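Local coordinates for putative S-adenosylmethionine-dependent methyltransferase (Bacteroides thetaiotaomicron, PDB 1WYZ), which probably transfers a methyl group from S-adenosylmethionine to a substrate, as a member of the RsmI-like methyltransferases, at residues V20-S23 / Y24-E27; G120-S123 / I124-S127; Q209-V213 / K214-G218. All blocks are in the same frame, centred on the assembly; numbering follows the deposited sequence.

Contact 1 (V20-S23 / Y24-E27); sequences VLPS and YNTE
Two backbone bonds join Pro22 and Ser23 to the first turn of helix 24-29. Asn25 N donates to Pro22 O at 3.0 Å and Thr26 N to Ser23 O, also at 3.0 Å; with N-H...O angles near 140° both are bent. Thr26 adds a weak side-chain bond, its OG1 lying 3.3 Å from Ser23 O, where a chi1 of -42° sets the hydroxyl beside its own backbone N and facing back down the turn.

The van der Waals part is carried by Pro22 and Asn25. The Asn25 amide slants over the proline ring, OD1 3.6 Å from Pro22 CB and ND2 3.7 Å from Pro22 CD. ND2 is bonded to Val119 O, which fixes the rotation of this buried amide and ties the turn to the loop after strand 115-117. A leucine here would probably leave Val119 O without that donor and lose the polar tie between the start of helix 24-29 and that loop.

Pro22, Ser23 and Tyr24 also pack on Glu18 and Gln19 of the second subunit. The whole is a tight turn running into the N-terminal end of a short helix, placed at the dimer interface.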
ATOM      1  N   VAL A  20      -7.012 -10.707   7.318  1.00 34.87           N
ATOM      2  CA  VAL A  20      -6.164  -9.661   6.771  1.00 32.25           C
ATOM      3  C   VAL A  20      -4.660  -9.753   7.040  1.00 32.39           C
ATOM      4  O   VAL A  20      -3.903  -8.895   6.585  1.00 29.99           O
ATOM      5  CB  VAL A  20      -6.684  -8.295   7.240  1.00 31.06           C
ATOM      6  CG1 VAL A  20      -8.122  -8.090   6.735  1.00 26.52           C
ATOM      7  CG2 VAL A  20      -6.633  -8.217   8.766  1.00 28.24           C
ATOM      8  N   LEU A  21      -4.218 -10.795   7.746  1.00 38.08           N
ATOM      9  CA  LEU A  21      -2.792 -10.954   8.050  1.00 39.19           C
ATOM     10  C   LEU A  21      -2.226 -12.307   7.627  1.00 40.75           C
ATOM     11  O   LEU A  21      -2.862 -13.333   7.810  1.00 42.09           O
ATOM     12  CB  LEU A  21      -2.553 -10.769   9.546  1.00 26.55           C
ATOM     13  CG  LEU A  21      -2.985  -9.414  10.107  1.00 27.62           C
ATOM     14  CD1 LEU A  21      -3.012  -9.475  11.615  1.00 26.01           C
ATOM     15  CD2 LEU A  21      -2.042  -8.318   9.617  1.00 28.87           C
ATOM     16  N   PRO A  22      -1.033 -12.320   7.016  1.00 51.65           N
ATOM     17  CA  PRO A  22      -0.488 -13.621   6.625  1.00 52.37           C
ATOM     18  C   PRO A  22      -0.090 -14.382   7.903  1.00 53.90           C
ATOM     19  O   PRO A  22       0.412 -13.781   8.864  1.00 54.17           O
ATOM     20  CB  PRO A  22       0.721 -13.243   5.768  1.00 30.54           C
ATOM     21  CG  PRO A  22       0.304 -11.957   5.148  1.00 29.73           C
ATOM     22  CD  PRO A  22      -0.321 -11.230   6.325  1.00 29.91           C
ATOM     23  N   SER A  23      -0.321 -15.692   7.923  1.00 38.23           N
ATOM     24  CA  SER A  23       0.016 -16.487   9.100  1.00 37.44           C
ATOM     25  C   SER A  23       1.522 -16.488   9.378  1.00 36.93           C
ATOM     26  O   SER A  23       1.955 -16.794  10.487  1.00 37.70           O
ATOM     27  CB  SER A  23      -0.500 -17.921   8.938  1.00 35.34           C
ATOM     28  OG  SER A  23       0.064 -18.560   7.808  1.00 36.51           O
ATOM     29  N   TYR A  24       2.313 -16.135   8.370  1.00 35.23           N
ATOM     30  CA  TYR A  24       3.767 -16.066   8.502  1.00 35.80           C
ATOM     31  C   TYR A  24       4.100 -15.047   9.587  1.00 35.74           C
ATOM     32  O   TYR A  24       5.044 -15.222  10.375  1.00 36.73           O
ATOM     33  CB  TYR A  24       4.388 -15.621   7.166  1.00 39.90           C
ATOM     34  CG  TYR A  24       5.893 -15.431   7.167  1.00 41.42           C
ATOM     35  CD1 TYR A  24       6.757 -16.500   7.416  1.00 41.34           C
ATOM     36  CD2 TYR A  24       6.460 -14.181   6.898  1.00 42.60           C
ATOM     37  CE1 TYR A  24       8.151 -16.325   7.391  1.00 40.84           C
ATOM     38  CE2 TYR A  24       7.855 -13.997   6.872  1.00 38.59           C
ATOM     39  CZ  TYR A  24       8.693 -15.073   7.119  1.00 41.33           C
ATOM     40  OH  TYR A  24      10.067 -14.904   7.087  1.00 40.64           O
ATOM     41  N   ASN A  25       3.318 -13.973   9.615  1.00 35.72           N
ATOM     42  CA  ASN A  25       3.516 -12.908  10.585  1.00 35.05           C
ATOM     43  C   ASN A  25       3.432 -13.419  12.016  1.00 35.60           C
ATOM     44  O   ASN A  25       4.090 -12.881  12.902  1.00 34.58           O
ATOM     45  CB  ASN A  25       2.482 -11.806  10.362  1.00 34.70           C
ATOM     46  CG  ASN A  25       2.583 -11.192   8.984  1.00 33.36           C
ATOM     47  OD1 ASN A  25       3.060 -11.831   8.045  1.00 33.69           O
ATOM     48  ND2 ASN A  25       2.116  -9.959   8.846  1.00 31.32           N
ATOM     49  N   THR A  26       2.644 -14.468  12.237  1.00 41.62           N
ATOM     50  CA  THR A  26       2.498 -15.021  13.579  1.00 41.37           C
ATOM     51  C   THR A  26       3.763 -15.790  13.964  1.00 41.65           C
ATOM     52  O   THR A  26       4.164 -15.810  15.129  1.00 41.10           O
ATOM     53  CB  THR A  26       1.278 -15.982  13.679  1.00 44.37           C
ATOM     54  OG1 THR A  26       0.170 -15.432  12.965  1.00 41.25           O
ATOM     55  CG2 THR A  26       0.865 -16.185  15.144  1.00 44.61           C
ATOM     56  N   GLU A  27       4.391 -16.423  12.980  1.00 34.14           N
ATOM     57  CA  GLU A  27       5.606 -17.186  13.232  1.00 34.72           C
ATOM     58  C   GLU A  27       6.721 -16.297  13.759  1.00 33.88           C
ATOM     59  O   GLU A  27       7.376 -16.630  14.746  1.00 33.13           O
ATOM     60  CB  GLU A  27       6.086 -17.883  11.955  1.00 48.35           C
ATOM     61  CG  GLU A  27       5.230 -19.056  11.504  1.00 52.21           C
ATOM     62  CD  GLU A  27       5.724 -19.637  10.192  1.00 55.09           C
ATOM     63  OE1 GLU A  27       6.941 -19.919  10.093  1.00 53.54           O
ATOM     64  OE2 GLU A  27       4.899 -19.806   9.263  1.00 56.15           O
TER

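Contact 2 (G120-S123 / I124-S127); sequences GPSS and IILS
Pro121 opens the contact with a light apolar touch, its CB 4.2 Å from Leu126 CD1, five residues further on; the ring also meets Leu12 and, in the second subunit, Val119.

Ser122 does most of the work. Its chi1 of 167° swings OG away from its own N and under the start of the helix, where Ser122 OG accepts two weak bonds: Ile125 N at 3.3 Å, nearly straight at 166°, and Ile124 N at 3.2 Å, strongly bent. This is an N-cap, with a serine hydroxyl receiving amides of the first turn of helix 123-131. The Ser122 carbonyl takes the next amide, Leu126 N to Ser122 O at 2.9 Å, a fairly straight bond (163°). Leu126 then folds its side chain over the same oxygen, CB only 3.2 Å from Ser122 O. From the second subunit, Ile125 packs on Ser122, while Ser122 there receives Ile125 of this chain.

Ser123 contributes a carbonyl oxygen, Ser123 O, gripped by two donors of one residue: Ser127 N at 3.1 Å and Ser127 OG at 2.8 Å, the hydroxyl almost in line with the C=O bond. The hydroxyl of buried Ser127 is thus satisfied by the backbone a turn earlier. Ser123 OG itself comes within 3.5 Å of Ile124 CD1, and Ser123 and Ser127 both touch Ile201 and Ile229.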
ATOM      1  N   GLY A 120       0.267  -6.549   5.198  1.00 33.70           N
ATOM      2  CA  GLY A 120      -0.861  -6.245   6.046  1.00 35.51           C
ATOM      3  C   GLY A 120      -1.904  -5.459   5.291  1.00 35.72           C
ATOM      4  O   GLY A 120      -1.658  -5.011   4.169  1.00 36.84           O
ATOM      5  N   PRO A 121      -3.090  -5.279   5.876  1.00 27.99           N
ATOM      6  CA  PRO A 121      -4.082  -4.517   5.132  1.00 28.76           C
ATOM      7  C   PRO A 121      -3.677  -3.045   5.094  1.00 29.69           C
ATOM      8  O   PRO A 121      -3.200  -2.491   6.089  1.00 29.09           O
ATOM      9  CB  PRO A 121      -5.359  -4.765   5.928  1.00 30.68           C
ATOM     10  CG  PRO A 121      -4.858  -4.775   7.336  1.00 29.96           C
ATOM     11  CD  PRO A 121      -3.565  -5.593   7.234  1.00 29.91           C
ATOM     12  N   SER A 122      -3.825  -2.435   3.922  1.00 34.53           N
ATOM     13  CA  SER A 122      -3.531  -1.019   3.725  1.00 33.76           C
ATOM     14  C   SER A 122      -4.763  -0.436   3.061  1.00 34.74           C
ATOM     15  O   SER A 122      -5.092  -0.796   1.923  1.00 35.57           O
ATOM     16  CB  SER A 122      -2.327  -0.805   2.801  1.00 33.36           C
ATOM     17  OG  SER A 122      -2.245   0.557   2.383  1.00 32.93           O
ATOM     18  N   SER A 123      -5.454   0.448   3.769  1.00 26.02           N
ATOM     19  CA  SER A 123      -6.644   1.063   3.210  1.00 26.44           C
ATOM     20  C   SER A 123      -6.237   1.851   1.974  1.00 26.62           C
ATOM     21  O   SER A 123      -7.052   2.091   1.095  1.00 26.54           O
ATOM     22  CB  SER A 123      -7.300   1.983   4.240  1.00 36.07           C
ATOM     23  OG  SER A 123      -6.366   2.902   4.747  1.00 35.45           O
ATOM     24  N   ILE A 124      -4.971   2.247   1.905  1.00 36.04           N
ATOM     25  CA  ILE A 124      -4.499   2.987   0.750  1.00 34.49           C
ATOM     26  C   ILE A 124      -4.469   2.141  -0.530  1.00 34.69           C
ATOM     27  O   ILE A 124      -5.103   2.524  -1.512  1.00 33.61           O
ATOM     28  CB  ILE A 124      -3.114   3.616   1.022  1.00 50.29           C
ATOM     29  CG1 ILE A 124      -3.280   4.847   1.906  1.00 49.46           C
ATOM     30  CG2 ILE A 124      -2.452   4.060  -0.289  1.00 53.67           C
ATOM     31  CD1 ILE A 124      -3.576   4.548   3.374  1.00 63.74           C
ATOM     32  N   ILE A 125      -3.770   0.998  -0.533  1.00 33.90           N
ATOM     33  CA  ILE A 125      -3.722   0.183  -1.761  1.00 35.46           C
ATOM     34  C   ILE A 125      -5.019  -0.588  -2.017  1.00 33.65           C
ATOM     35  O   ILE A 125      -5.395  -0.798  -3.167  1.00 33.27           O
ATOM     36  CB  ILE A 125      -2.550  -0.846  -1.782  1.00 52.76           C
ATOM     37  CG1 ILE A 125      -2.903  -2.054  -0.925  1.00 54.67           C
ATOM     38  CG2 ILE A 125      -1.255  -0.195  -1.290  1.00 54.95           C
ATOM     39  CD1 ILE A 125      -2.063  -3.296  -1.187  1.00 51.49           C
ATOM     40  N   LEU A 126      -5.692  -1.022  -0.952  1.00 30.29           N
ATOM     41  CA  LEU A 126      -6.954  -1.734  -1.103  1.00 27.97           C
ATOM     42  C   LEU A 126      -7.951  -0.808  -1.805  1.00 28.53           C
ATOM     43  O   LEU A 126      -8.710  -1.244  -2.685  1.00 27.11           O
ATOM     44  CB  LEU A 126      -7.492  -2.169   0.266  1.00 24.00           C
ATOM     45  CG  LEU A 126      -6.769  -3.389   0.860  1.00 26.46           C
ATOM     46  CD1 LEU A 126      -7.136  -3.584   2.334  1.00 23.03           C
ATOM     47  CD2 LEU A 126      -7.116  -4.640   0.038  1.00 23.56           C
ATOM     48  N   SER A 127      -7.934   0.472  -1.428  1.00 24.20           N
ATOM     49  CA  SER A 127      -8.826   1.472  -2.031  1.00 26.40           C
ATOM     50  C   SER A 127      -8.519   1.657  -3.499  1.00 23.79           C
ATOM     51  O   SER A 127      -9.409   1.595  -4.335  1.00 24.35           O
ATOM     52  CB  SER A 127      -8.695   2.829  -1.331  1.00 39.64           C
ATOM     53  OG  SER A 127      -9.441   2.836  -0.131  1.00 48.46           O
TER

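Contact 3 (Q209-V213 / K214-G218); sequences QTRTV and KDWKG
Arg211 leaves strand 207-212 and lays its side chain across the indole of Trp216. CB begins by the pyrrole part of the ring, 3.5 Å from Trp216 NE1. CG turns to the other neighbour and meets Asp215 CB at 3.5 Å. Arg211 CD is the pivot: it touches Asp215 O and sits over one face of the indole, 3.6 Å from the centroid of the five-membered ring, a CH-pi contact. NE passes Asp215 O at 3.9 Å. The bend at chi3 (-59°) then carries the guanidinium back over the six-membered ring, where Arg211 CZ stands 4.3 Å from the centroid and close to the ring normal, a cation-pi contact. The two planes are inclined by 51°, which brings NH1 down to 3.3 Å from Trp216 CZ3. Asp215 lies near, but its carboxylate does not meet the guanidinium.

The indole is held at its rim as well. Gln209 O lies in the ring plane at the edge, 3.7 Å from Trp216 CZ2, and NE1 donates to Leu195 O on the adjoining strand, which fixes the rotation of this buried ring.

Beyond the arginine, the chain turns about Val213 O, which accepts weak bonds from Trp216 N and Lys217 N. Thr212 CG2 packs against the Asp215 side chain, CB and OD2, while Thr212 OG1 bonds chiefly to Pro191 O. The arrangement is a strand-to-helix turn: strand 207-212, outermost in the mixed sheet of this chain, runs into the short helix 213-216, whose tryptophan folds back along the strand, with Arg211 over one of its faces.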
ATOM      1  N   GLN A 209     -17.456   2.340  -3.563  1.00 39.78           N
ATOM      2  CA  GLN A 209     -18.107   2.577  -4.830  1.00 40.20           C
ATOM      3  C   GLN A 209     -17.503   3.804  -5.489  1.00 38.86           C
ATOM      4  O   GLN A 209     -17.176   4.783  -4.819  1.00 35.75           O
ATOM      5  CB  GLN A 209     -19.593   2.792  -4.546  1.00 57.19           C
ATOM      6  CG  GLN A 209     -20.494   2.861  -5.743  1.00 62.67           C
ATOM      7  CD  GLN A 209     -21.950   2.927  -5.325  1.00 65.48           C
ATOM      8  OE1 GLN A 209     -22.362   3.845  -4.613  1.00 64.36           O
ATOM      9  NE2 GLN A 209     -22.736   1.948  -5.759  1.00 67.07           N
ATOM     10  N   THR A 210     -17.341   3.739  -6.803  1.00 42.03           N
ATOM     11  CA  THR A 210     -16.794   4.857  -7.558  1.00 41.59           C
ATOM     12  C   THR A 210     -17.926   5.519  -8.310  1.00 42.02           C
ATOM     13  O   THR A 210     -18.853   4.859  -8.770  1.00 41.76           O
ATOM     14  CB  THR A 210     -15.733   4.408  -8.561  1.00 31.60           C
ATOM     15  OG1 THR A 210     -14.561   4.006  -7.849  1.00 32.97           O
ATOM     16  CG2 THR A 210     -15.376   5.541  -9.502  1.00 30.19           C
ATOM     17  N   ARG A 211     -17.837   6.828  -8.460  1.00 44.24           N
ATOM     18  CA  ARG A 211     -18.890   7.544  -9.135  1.00 45.00           C
ATOM     19  C   ARG A 211     -18.514   9.003  -9.308  1.00 44.25           C
ATOM     20  O   ARG A 211     -17.872   9.599  -8.444  1.00 44.80           O
ATOM     21  CB  ARG A 211     -20.152   7.396  -8.301  1.00 52.43           C
ATOM     22  CG  ARG A 211     -21.228   8.379  -8.563  1.00 54.41           C
ATOM     23  CD  ARG A 211     -22.259   8.215  -7.478  1.00 57.60           C
ATOM     24  NE  ARG A 211     -22.787   6.861  -7.458  1.00 58.92           N
ATOM     25  CZ  ARG A 211     -23.613   6.404  -6.528  1.00 61.28           C
ATOM     26  NH1 ARG A 211     -23.998   7.201  -5.540  1.00 61.47           N
ATOM     27  NH2 ARG A 211     -24.058   5.154  -6.590  1.00 60.65           N
ATOM     28  N   THR A 212     -18.917   9.568 -10.439  1.00 42.12           N
ATOM     29  CA  THR A 212     -18.628  10.959 -10.757  1.00 39.85           C
ATOM     30  C   THR A 212     -19.254  11.924  -9.738  1.00 39.99           C
ATOM     31  O   THR A 212     -20.266  11.604  -9.096  1.00 39.71           O
ATOM     32  CB  THR A 212     -19.134  11.297 -12.178  1.00 32.73           C
ATOM     33  OG1 THR A 212     -18.592  12.555 -12.586  1.00 36.41           O
ATOM     34  CG2 THR A 212     -20.656  11.378 -12.209  1.00 29.32           C
ATOM     35  N   VAL A 213     -18.655  13.104  -9.585  1.00 36.75           N
ATOM     36  CA  VAL A 213     -19.174  14.095  -8.641  1.00 37.10           C
ATOM     37  C   VAL A 213     -20.627  14.474  -8.948  1.00 38.65           C
ATOM     38  O   VAL A 213     -21.428  14.674  -8.032  1.00 37.33           O
ATOM     39  CB  VAL A 213     -18.296  15.360  -8.637  1.00 35.50           C
ATOM     40  CG1 VAL A 213     -18.960  16.471  -7.833  1.00 32.89           C
ATOM     41  CG2 VAL A 213     -16.951  15.030  -8.033  1.00 34.33           C
ATOM     42  N   LYS A 214     -20.956  14.569 -10.235  1.00 29.51           N
ATOM     43  CA  LYS A 214     -22.309  14.900 -10.663  1.00 31.84           C
ATOM     44  C   LYS A 214     -23.288  13.836 -10.178  1.00 31.50           C
ATOM     45  O   LYS A 214     -24.370  14.157  -9.703  1.00 28.38           O
ATOM     46  CB  LYS A 214     -22.384  14.987 -12.191  1.00 50.33           C
ATOM     47  CG  LYS A 214     -23.773  15.329 -12.725  1.00 53.63           C
ATOM     48  CD  LYS A 214     -23.893  15.061 -14.218  1.00 54.09           C
ATOM     49  CE  LYS A 214     -25.247  15.502 -14.750  1.00 54.59           C
ATOM     50  NZ  LYS A 214     -25.443  16.984 -14.649  1.00 56.66           N
ATOM     51  N   ASP A 215     -22.902  12.568 -10.302  1.00 49.74           N
ATOM     52  CA  ASP A 215     -23.769  11.467  -9.879  1.00 52.58           C
ATOM     53  C   ASP A 215     -23.749  11.180  -8.383  1.00 53.75           C
ATOM     54  O   ASP A 215     -24.537  10.371  -7.902  1.00 54.41           O
ATOM     55  CB  ASP A 215     -23.448  10.183 -10.663  1.00 56.95           C
ATOM     56  CG  ASP A 215     -23.978  10.222 -12.098  1.00 61.17           C
ATOM     57  OD1 ASP A 215     -25.208  10.398 -12.275  1.00 61.46           O
ATOM     58  OD2 ASP A 215     -23.168  10.076 -13.044  1.00 61.05           O
ATOM     59  N   TRP A 216     -22.855  11.834  -7.648  1.00 36.96           N
ATOM     60  CA  TRP A 216     -22.801  11.638  -6.207  1.00 39.89           C
ATOM     61  C   TRP A 216     -23.830  12.553  -5.548  1.00 44.40           C
ATOM     62  O   TRP A 216     -24.405  12.214  -4.511  1.00 43.32           O
ATOM     63  CB  TRP A 216     -21.400  11.945  -5.661  1.00 44.11           C
ATOM     64  CG  TRP A 216     -20.511  10.726  -5.506  1.00 39.68           C
ATOM     65  CD1 TRP A 216     -19.284  10.530  -6.064  1.00 39.50           C
ATOM     66  CD2 TRP A 216     -20.778   9.559  -4.709  1.00 36.31           C
ATOM     67  NE1 TRP A 216     -18.765   9.317  -5.664  1.00 38.15           N
ATOM     68  CE2 TRP A 216     -19.663   8.701  -4.833  1.00 36.24           C
ATOM     69  CE3 TRP A 216     -21.851   9.159  -3.899  1.00 33.80           C
ATOM     70  CZ2 TRP A 216     -19.587   7.464  -4.180  1.00 34.51           C
ATOM     71  CZ3 TRP A 216     -21.778   7.928  -3.246  1.00 34.56           C
ATOM     72  CH2 TRP A 216     -20.651   7.094  -3.391  1.00 34.03           C
ATOM     73  N   LYS A 217     -24.069  13.707  -6.170  1.00 75.68           N
ATOM     74  CA  LYS A 217     -25.021  14.688  -5.657  1.00 81.84           C
ATOM     75  C   LYS A 217     -26.180  13.982  -4.988  1.00 85.65           C
ATOM     76  O   LYS A 217     -26.429  14.162  -3.796  1.00 86.46           O
ATOM     77  CB  LYS A 217     -25.534  15.568  -6.796  1.00 88.48           C
ATOM     78  CG  LYS A 217     -24.438  16.387  -7.478  1.00 90.96           C
ATOM     79  CD  LYS A 217     -23.797  17.384  -6.510  1.00 91.26           C
ATOM     80  CE  LYS A 217     -22.637  18.134  -7.154  1.00 89.93           C
ATOM     81  NZ  LYS A 217     -23.048  18.931  -8.342  1.00 89.77           N
ATOM     82  N   GLY A 218     -26.885  13.166  -5.757  1.00 88.13           N
ATOM     83  CA  GLY A 218     -27.992  12.429  -5.191  1.00 92.28           C
ATOM     84  C   GLY A 218     -27.414  11.162  -4.608  1.00 95.22           C
ATOM     85  O   GLY A 218     -26.411  10.653  -5.110  1.00 96.62           O
TER

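How the contacts relate
All three contacts lie where a helix begins, all are partly buried and all reach the second subunit, yet their settings differ. Contact 2 is the most central, its centre about 7 Å from the centre of the chain, and none of its touching residues is exposed. The centres of contacts 1 and 3 lie about 18 and 25 Å from that point, with two and four exposed residues. The loop before helix 24-29 packs on the loop before helix 123-131, Leu21 CD2 3.9 Å from Pro121 CD. Contact 3 belongs to the mixed sheet, its nearest atoms about 7 Å from contact 2. Backbone bonds and small hydroxyls dominate the first two; contact 3 instead depends on an aromatic ring under an arginine.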